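Local coordinates for tryptophan decarboxylase 1 (Oryza sativa subsp. japonica, PDB 6KHO), which catalyses the pyridoxal 5'-phosphate-dependent decarboxylation of L-tryptophan to tryptamine, and of 5-hydroxy-L-tryptophan to serotonin, as a homodimer, at residues A178-L183 with C221-F226; M122-F127 with R382-L387. All blocks are in the same frame, centred on the assembly; numbering follows the deposited sequence.

Contact 1: residues A178-L183 with C221-F226; sequences AMLVTL and CRLAGF
Leu180 and Leu183, one turn apart on helix 175-194, pack against the C-terminal turn of helix 215-223 in the large pyridoxal-phosphate-binding domain of a group II decarboxylase. Here a helix packs against the last turn of a second helix and the residues that follow it, and each Leu183 methyl has its own main partner. The apolar contacts centre on the two leucines. At Leu183, CG is anti to the carbonyl carbon (chi1 -81°), and the two methyls lie beyond it. CD1 lies 3.9 Å from Cys221 SG and also rests on the backbone N of Cys221. CD2 approaches Phe226 CE1 at 3.8 Å and comes almost as near to Cys221 SG, which therefore sits against both branches. The leucine side chain and the phenyl ring cross obliquely. At Leu180, CD1 meets Ala224 CB at 4.0 Å, and both methyls border Leu223, CD1 at its CB (4.2 Å) and CD2 at its CD1 (4.3 Å).

Backbone hydrogen bonds within 221-226 are the other kind. The helix ends in a Schellman motif, in which Phe226 N bonds to Cys221 O at 3.2 Å and Gly225 N to Arg222 O at 3.1 Å. Gly225 takes a positive phi of 96°, where a side chain would press on the preceding carbonyl oxygen. After this turn the side chain of Phe226 sets off toward Leu183.

Around the seam, Phe226 also packs on Leu205 and Val207 of strand 205-210, so the residue just after the helix end also packs on the central sheet. Leu180 touches Leu180 of the second subunit, and Arg187 of that subunit donates to Arg222 O and Leu223 O, placing the contact at the dimer interface. Within the chain, the edge of the Phe226 ring has Cys221 O in its plane.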
ATOM      1  N   ALA A 178       2.312   9.161  -3.556  1.00 25.18           N
ATOM      2  CA  ALA A 178       3.331  10.200  -3.551  1.00 24.47           C
ATOM      3  C   ALA A 178       2.763  11.521  -4.067  1.00 28.55           C
ATOM      4  O   ALA A 178       3.073  12.597  -3.532  1.00 26.92           O
ATOM      5  CB  ALA A 178       4.529   9.747  -4.391  1.00 26.12           C
ATOM      6  N   MET A 179       1.916  11.455  -5.093  1.00 26.83           N
ATOM      7  CA  MET A 179       1.246  12.656  -5.564  1.00 27.92           C
ATOM      8  C   MET A 179       0.300  13.191  -4.508  1.00 26.61           C
ATOM      9  O   MET A 179       0.245  14.404  -4.272  1.00 26.69           O
ATOM     10  CB  MET A 179       0.484  12.360  -6.854  1.00 25.32           C
ATOM     11  CG  MET A 179       1.376  12.236  -8.059  1.00 32.28           C
ATOM     12  SD  MET A 179       0.491  11.506  -9.447  1.00 36.35           S
ATOM     13  CE  MET A 179       1.737  11.647 -10.728  1.00 35.13           C
ATOM     14  N   LEU A 180      -0.452  12.305  -3.862  1.00 23.76           N
ATOM     15  CA  LEU A 180      -1.476  12.752  -2.919  1.00 26.28           C
ATOM     16  C   LEU A 180      -0.850  13.472  -1.726  1.00 29.46           C
ATOM     17  O   LEU A 180      -1.334  14.527  -1.298  1.00 28.41           O
ATOM     18  CB  LEU A 180      -2.310  11.564  -2.446  1.00 25.89           C
ATOM     19  CG  LEU A 180      -3.311  11.806  -1.307  1.00 28.72           C
ATOM     20  CD1 LEU A 180      -4.295  12.936  -1.657  1.00 26.69           C
ATOM     21  CD2 LEU A 180      -4.083  10.545  -0.995  1.00 29.85           C
ATOM     22  N   VAL A 181       0.223  12.912  -1.165  1.00 28.49           N
ATOM     23  CA  VAL A 181       0.750  13.522   0.050  1.00 27.34           C
ATOM     24  C   VAL A 181       1.435  14.852  -0.274  1.00 26.15           C
ATOM     25  O   VAL A 181       1.373  15.792   0.525  1.00 26.48           O
ATOM     26  CB  VAL A 181       1.676  12.546   0.810  1.00 26.70           C
ATOM     27  CG1 VAL A 181       0.920  11.262   1.208  1.00 29.33           C
ATOM     28  CG2 VAL A 181       2.947  12.204   0.020  1.00 25.18           C
ATOM     29  N   THR A 182       2.079  14.974  -1.437  1.00 28.27           N
ATOM     30  CA  THR A 182       2.675  16.267  -1.769  1.00 26.72           C
ATOM     31  C   THR A 182       1.614  17.288  -2.166  1.00 29.31           C
ATOM     32  O   THR A 182       1.780  18.483  -1.895  1.00 26.31           O
ATOM     33  CB  THR A 182       3.722  16.142  -2.882  1.00 24.72           C
ATOM     34  OG1 THR A 182       3.148  15.547  -4.060  1.00 26.21           O
ATOM     35  CG2 THR A 182       4.918  15.320  -2.399  1.00 28.14           C
ATOM     36  N   LEU A 183       0.531  16.847  -2.816  1.00 27.68           N
ATOM     37  CA  LEU A 183      -0.588  17.750  -3.073  1.00 26.06           C
ATOM     38  C   LEU A 183      -1.188  18.261  -1.772  1.00 27.62           C
ATOM     39  O   LEU A 183      -1.588  19.429  -1.683  1.00 27.75           O
ATOM     40  CB  LEU A 183      -1.673  17.055  -3.895  1.00 24.36           C
ATOM     41  CG  LEU A 183      -1.464  16.975  -5.397  1.00 27.49           C
ATOM     42  CD1 LEU A 183      -2.296  15.821  -5.958  1.00 29.03           C
ATOM     43  CD2 LEU A 183      -1.878  18.308  -6.022  1.00 27.76           C
ATOM     44  N   CYS A 221      -5.622  14.841  -7.244  1.00 31.63           N
ATOM     45  CA  CYS A 221      -6.131  16.199  -7.055  1.00 33.55           C
ATOM     46  C   CYS A 221      -7.556  16.182  -6.513  1.00 35.49           C
ATOM     47  O   CYS A 221      -7.862  16.839  -5.509  1.00 32.55           O
ATOM     48  CB  CYS A 221      -6.066  16.966  -8.374  1.00 30.08           C
ATOM     49  SG  CYS A 221      -4.401  17.325  -8.913  1.00 35.27           S
ATOM     50  N   ARG A 222      -8.433  15.395  -7.146  1.00 38.09           N
ATOM     51  CA  ARG A 222      -9.814  15.295  -6.679  1.00 35.47           C
ATOM     52  C   ARG A 222      -9.887  14.713  -5.272  1.00 35.00           C
ATOM     53  O   ARG A 222     -10.682  15.179  -4.444  1.00 36.89           O
ATOM     54  CB  ARG A 222     -10.638  14.470  -7.673  1.00 39.19           C
ATOM     55  CG  ARG A 222     -10.656  15.109  -9.090  1.00 43.98           C
ATOM     56  CD  ARG A 222     -11.585  14.406 -10.103  1.00 48.09           C
ATOM     57  NE  ARG A 222     -11.678  12.961  -9.892  1.00 55.67           N
ATOM     58  CZ  ARG A 222     -11.131  12.031 -10.677  1.00 52.73           C
ATOM     59  NH1 ARG A 222     -10.438  12.382 -11.756  1.00 52.96           N
ATOM     60  NH2 ARG A 222     -11.281  10.742 -10.380  1.00 50.76           N
ATOM     61  N   LEU A 223      -9.058  13.705  -4.977  1.00 33.46           N
ATOM     62  CA  LEU A 223      -9.024  13.136  -3.630  1.00 30.94           C
ATOM     63  C   LEU A 223      -8.728  14.207  -2.587  1.00 31.87           C
ATOM     64  O   LEU A 223      -9.386  14.277  -1.537  1.00 30.57           O
ATOM     65  CB  LEU A 223      -7.967  12.032  -3.553  1.00 31.44           C
ATOM     66  CG  LEU A 223      -8.277  10.652  -4.158  1.00 41.46           C
ATOM     67  CD1 LEU A 223      -7.087   9.716  -3.978  1.00 39.23           C
ATOM     68  CD2 LEU A 223      -9.526  10.039  -3.537  1.00 41.43           C
ATOM     69  N   ALA A 224      -7.704  15.023  -2.839  1.00 30.14           N
ATOM     70  CA  ALA A 224      -7.284  16.065  -1.909  1.00 33.85           C
ATOM     71  C   ALA A 224      -8.250  17.248  -1.856  1.00 35.14           C
ATOM     72  O   ALA A 224      -8.039  18.163  -1.049  1.00 33.69           O
ATOM     73  CB  ALA A 224      -5.883  16.558  -2.281  1.00 31.93           C
ATOM     74  N   GLY A 225      -9.296  17.259  -2.678  1.00 35.63           N
ATOM     75  CA  GLY A 225     -10.338  18.263  -2.567  1.00 34.36           C
ATOM     76  C   GLY A 225     -10.203  19.469  -3.468  1.00 35.19           C
ATOM     77  O   GLY A 225     -10.917  20.460  -3.254  1.00 38.60           O
ATOM     78  N   PHE A 226      -9.319  19.432  -4.461  1.00 33.92           N
ATOM     79  CA  PHE A 226      -9.234  20.536  -5.403  1.00 33.73           C
ATOM     80  C   PHE A 226     -10.470  20.550  -6.296  1.00 38.74           C
ATOM     81  O   PHE A 226     -11.001  19.498  -6.659  1.00 37.75           O
ATOM     82  CB  PHE A 226      -7.985  20.416  -6.268  1.00 32.01           C
ATOM     83  CG  PHE A 226      -6.704  20.723  -5.536  1.00 33.68           C
ATOM     84  CD1 PHE A 226      -6.007  19.716  -4.884  1.00 33.96           C
ATOM     85  CD2 PHE A 226      -6.220  22.016  -5.483  1.00 29.94           C
ATOM     86  CE1 PHE A 226      -4.827  19.988  -4.215  1.00 32.24           C
ATOM     87  CE2 PHE A 226      -5.047  22.303  -4.809  1.00 34.66           C
ATOM     88  CZ  PHE A 226      -4.343  21.290  -4.179  1.00 32.40           C
TER

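Contact 2: residues M122-F127 with R382-L387; sequences MNTVGF and RRFRGL
Arg382 has CG between its backbone N and carbonyl carbon (chi1 55°), which places CG beside the peptide of Gly126; CD of Arg382, beyond it, is 3.2 Å from Gly126 O. Met122 is bent at chi3 (-51°), turning CE to the edge of the Phe384 ring, 4.1 Å from Phe384 CD2. The same methyl reaches Leu387 CD2 more loosely, while Leu387 CB covers one face of that ring.

Backbone bonding joins the two segments directly once, where Gly126 N donates to Arg382 O over 3.1 Å, nearly straight at 167°. Two waters extend the link. One donates to Thr124 O and accepts from the N of Phe384, a residue at the centre of an inverse gamma turn. The other, in the plane of the Arg382 guanidinium, donates to Gly126 O at 2.7 Å and accepts from Arg382 NH1 at 2.9 Å. Beyond the segments, Arg382 NE bonds to Gln377 and NH1 forms a salt bridge with Glu139. An alanine in place of Arg382 would probably leave Glu139 without its charge mate and the water at Gly126 O with one partner fewer.

Phe127 stacks edge-to-face on Phe103 of the second subunit, and Val380 and Gly381, just ahead of Arg382, bind pyridoxal 5'-phosphate. The pairing lies beside the cofactor site, which in group II decarboxylases, of the fold-type I PLP enzymes, is formed at the dimer interface.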
ATOM      1  N   MET A 122       9.037 -12.174   8.519  1.00 22.72           N
ATOM      2  CA  MET A 122       9.260 -11.444   9.760  1.00 25.58           C
ATOM      3  C   MET A 122       8.045 -10.594  10.112  1.00 26.48           C
ATOM      4  O   MET A 122       7.666 -10.490  11.289  1.00 25.43           O
ATOM      5  CB  MET A 122      10.526 -10.599   9.627  1.00 26.29           C
ATOM      6  CG  MET A 122      11.760 -11.505   9.428  1.00 30.20           C
ATOM      7  SD  MET A 122      13.321 -10.622   9.558  1.00 39.34           S
ATOM      8  CE  MET A 122      13.029  -9.265   8.430  1.00 28.53           C
ATOM      9  N   ASN A 123       7.428  -9.991   9.096  1.00 25.15           N
ATOM     10  CA  ASN A 123       6.117  -9.356   9.203  1.00 24.80           C
ATOM     11  C   ASN A 123       6.096  -8.277  10.286  1.00 25.29           C
ATOM     12  O   ASN A 123       5.151  -8.184  11.071  1.00 23.24           O
ATOM     13  CB  ASN A 123       5.028 -10.414   9.448  1.00 24.95           C
ATOM     14  CG  ASN A 123       3.648  -9.955   8.996  1.00 25.94           C
ATOM     15  OD1 ASN A 123       3.513  -9.220   8.012  1.00 25.71           O
ATOM     16  ND2 ASN A 123       2.616 -10.378   9.725  1.00 27.81           N
ATOM     17  N   THR A 124       7.157  -7.469  10.345  1.00 24.77           N
ATOM     18  CA  THR A 124       7.163  -6.340  11.261  1.00 25.62           C
ATOM     19  C   THR A 124       6.306  -5.208  10.687  1.00 26.32           C
ATOM     20  O   THR A 124       6.082  -5.114   9.477  1.00 28.33           O
ATOM     21  CB  THR A 124       8.603  -5.853  11.532  1.00 27.54           C
ATOM     22  OG1 THR A 124       9.220  -5.438  10.301  1.00 26.87           O
ATOM     23  CG2 THR A 124       9.454  -6.979  12.189  1.00 26.16           C
ATOM     24  N   VAL A 125       5.808  -4.351  11.578  1.00 24.41           N
ATOM     25  CA  VAL A 125       4.965  -3.217  11.202  1.00 26.75           C
ATOM     26  C   VAL A 125       5.682  -1.940  11.643  1.00 28.55           C
ATOM     27  O   VAL A 125       5.754  -1.645  12.842  1.00 32.19           O
ATOM     28  CB  VAL A 125       3.564  -3.316  11.822  1.00 24.96           C
ATOM     29  CG1 VAL A 125       2.670  -2.179  11.317  1.00 27.38           C
ATOM     30  CG2 VAL A 125       2.934  -4.683  11.513  1.00 25.58           C
ATOM     31  N   GLY A 126       6.207  -1.182  10.688  1.00 27.93           N
ATOM     32  CA  GLY A 126       7.136  -0.121  11.036  1.00 27.17           C
ATOM     33  C   GLY A 126       6.585   1.291  11.106  1.00 26.55           C
ATOM     34  O   GLY A 126       7.194   2.201  10.546  1.00 26.14           O
ATOM     35  N   PHE A 127       5.466   1.495  11.813  1.00 26.89           N
ATOM     36  CA  PHE A 127       4.880   2.832  11.893  1.00 26.26           C
ATOM     37  C   PHE A 127       5.815   3.813  12.603  1.00 25.85           C
ATOM     38  O   PHE A 127       5.861   4.997  12.255  1.00 26.86           O
ATOM     39  CB  PHE A 127       3.515   2.797  12.589  1.00 24.56           C
ATOM     40  CG  PHE A 127       3.335   1.710  13.632  1.00 27.23           C
ATOM     41  CD1 PHE A 127       3.971   1.773  14.865  1.00 28.33           C
ATOM     42  CD2 PHE A 127       2.438   0.676  13.410  1.00 29.15           C
ATOM     43  CE1 PHE A 127       3.756   0.779  15.834  1.00 28.20           C
ATOM     44  CE2 PHE A 127       2.215  -0.316  14.363  1.00 30.00           C
ATOM     45  CZ  PHE A 127       2.873  -0.271  15.578  1.00 28.35           C
ATOM     46  N   ARG A 382       2.944  -0.310   8.043  1.00 25.12           N
ATOM     47  CA  ARG A 382       3.695  -0.402   6.795  1.00 28.68           C
ATOM     48  C   ARG A 382       4.613  -1.616   6.848  1.00 30.52           C
ATOM     49  O   ARG A 382       5.136  -1.954   7.913  1.00 27.00           O
ATOM     50  CB  ARG A 382       4.520   0.873   6.535  1.00 28.83           C
ATOM     51  CG  ARG A 382       5.483   1.262   7.675  1.00 28.62           C
ATOM     52  CD  ARG A 382       5.794   2.768   7.684  1.00 31.43           C
ATOM     53  NE  ARG A 382       6.001   3.280   6.334  1.00 32.52           N
ATOM     54  CZ  ARG A 382       7.139   3.154   5.659  1.00 32.11           C
ATOM     55  NH1 ARG A 382       8.178   2.546   6.225  1.00 32.47           N
ATOM     56  NH2 ARG A 382       7.241   3.641   4.431  1.00 31.24           N
ATOM     57  N   ARG A 383       4.794  -2.254   5.687  1.00 27.65           N
ATOM     58  CA  ARG A 383       5.726  -3.352   5.472  1.00 32.08           C
ATOM     59  C   ARG A 383       7.169  -2.852   5.472  1.00 28.08           C
ATOM     60  O   ARG A 383       7.454  -1.677   5.244  1.00 29.55           O
ATOM     61  CB  ARG A 383       5.477  -4.034   4.118  1.00 30.69           C
ATOM     62  CG  ARG A 383       4.280  -4.950   4.056  1.00 35.46           C
ATOM     63  CD  ARG A 383       4.133  -5.545   2.641  1.00 36.20           C
ATOM     64  NE  ARG A 383       5.357  -6.211   2.193  1.00 32.53           N
ATOM     65  CZ  ARG A 383       5.655  -7.477   2.437  1.00 37.61           C
ATOM     66  NH1 ARG A 383       4.819  -8.254   3.135  1.00 38.43           N
ATOM     67  NH2 ARG A 383       6.794  -7.973   1.973  1.00 36.68           N
ATOM     68  N   PHE A 384       8.085  -3.795   5.692  1.00 29.94           N
ATOM     69  CA  PHE A 384       9.530  -3.587   5.580  1.00 27.85           C
ATOM     70  C   PHE A 384       9.935  -3.638   4.099  1.00 26.46           C
ATOM     71  O   PHE A 384      10.561  -4.586   3.621  1.00 27.18           O
ATOM     72  CB  PHE A 384      10.230  -4.656   6.415  1.00 27.05           C
ATOM     73  CG  PHE A 384      11.723  -4.478   6.570  1.00 25.74           C
ATOM     74  CD1 PHE A 384      12.396  -3.398   6.008  1.00 25.84           C
ATOM     75  CD2 PHE A 384      12.450  -5.421   7.279  1.00 27.99           C
ATOM     76  CE1 PHE A 384      13.765  -3.264   6.161  1.00 28.03           C
ATOM     77  CE2 PHE A 384      13.819  -5.297   7.437  1.00 30.01           C
ATOM     78  CZ  PHE A 384      14.477  -4.223   6.874  1.00 26.53           C
ATOM     79  N   ARG A 385       9.550  -2.589   3.357  1.00 26.17           N
ATOM     80  CA  ARG A 385       9.863  -2.520   1.926  1.00 27.87           C
ATOM     81  C   ARG A 385      11.313  -2.179   1.654  1.00 27.73           C
ATOM     82  O   ARG A 385      11.798  -2.441   0.550  1.00 26.52           O
ATOM     83  CB  ARG A 385       9.012  -1.470   1.207  1.00 32.35           C
ATOM     84  CG  ARG A 385       7.530  -1.688   1.302  1.00 34.36           C
ATOM     85  CD  ARG A 385       6.751  -0.942   0.195  1.00 36.88           C
ATOM     86  NE  ARG A 385       5.551  -1.729  -0.007  1.00 39.85           N
ATOM     87  CZ  ARG A 385       4.404  -1.502   0.616  1.00 44.70           C
ATOM     88  NH1 ARG A 385       4.290  -0.436   1.409  1.00 43.04           N
ATOM     89  NH2 ARG A 385       3.372  -2.331   0.421  1.00 37.73           N
ATOM     90  N   GLY A 386      12.002  -1.572   2.616  1.00 26.09           N
ATOM     91  CA  GLY A 386      13.398  -1.234   2.401  1.00 25.10           C
ATOM     92  C   GLY A 386      14.266  -2.447   2.140  1.00 26.80           C
ATOM     93  O   GLY A 386      15.277  -2.343   1.446  1.00 26.09           O
ATOM     94  N   LEU A 387      13.869  -3.614   2.659  1.00 24.07           N
ATOM     95  CA  LEU A 387      14.733  -4.784   2.590  1.00 26.58           C
ATOM     96  C   LEU A 387      14.973  -5.212   1.144  1.00 28.04           C
ATOM     97  O   LEU A 387      16.123  -5.428   0.735  1.00 24.54           O
ATOM     98  CB  LEU A 387      14.133  -5.928   3.413  1.00 23.67           C
ATOM     99  CG  LEU A 387      15.013  -7.174   3.548  1.00 26.49           C
ATOM    100  CD1 LEU A 387      16.340  -6.827   4.215  1.00 27.14           C
ATOM    101  CD2 LEU A 387      14.297  -8.257   4.343  1.00 25.26           C
TER
HETATM  102  O   HOH W   1       7.187  -6.282   6.978  1.00 29.97           O
HETATM  103  O   HOH W   2       9.181   1.685   8.846  1.00 29.59           O

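Contacts 1 and 2 lie about 25 Å apart between centres, their nearest atoms about 10 Å from each other, and they do not touch. Along the chain the order is 122-127, 178-183, 221-226, 382-387, so both segments of contact 1 fall between those of contact 2. Contact 1 joins helices 175-194 and 215-223 beside the seven-stranded mixed sheet; contact 2 joins the loop after helix 110-122 to the chain leading into helix 386-420. All four segments belong to the same pyridoxal-dependent decarboxylase domain, and both contacts reach the second subunit. Ser176 lies just before contact 1, and Val380 and Gly381 just before segment 382-387, so both contacts flank cofactor-binding parts of the chain.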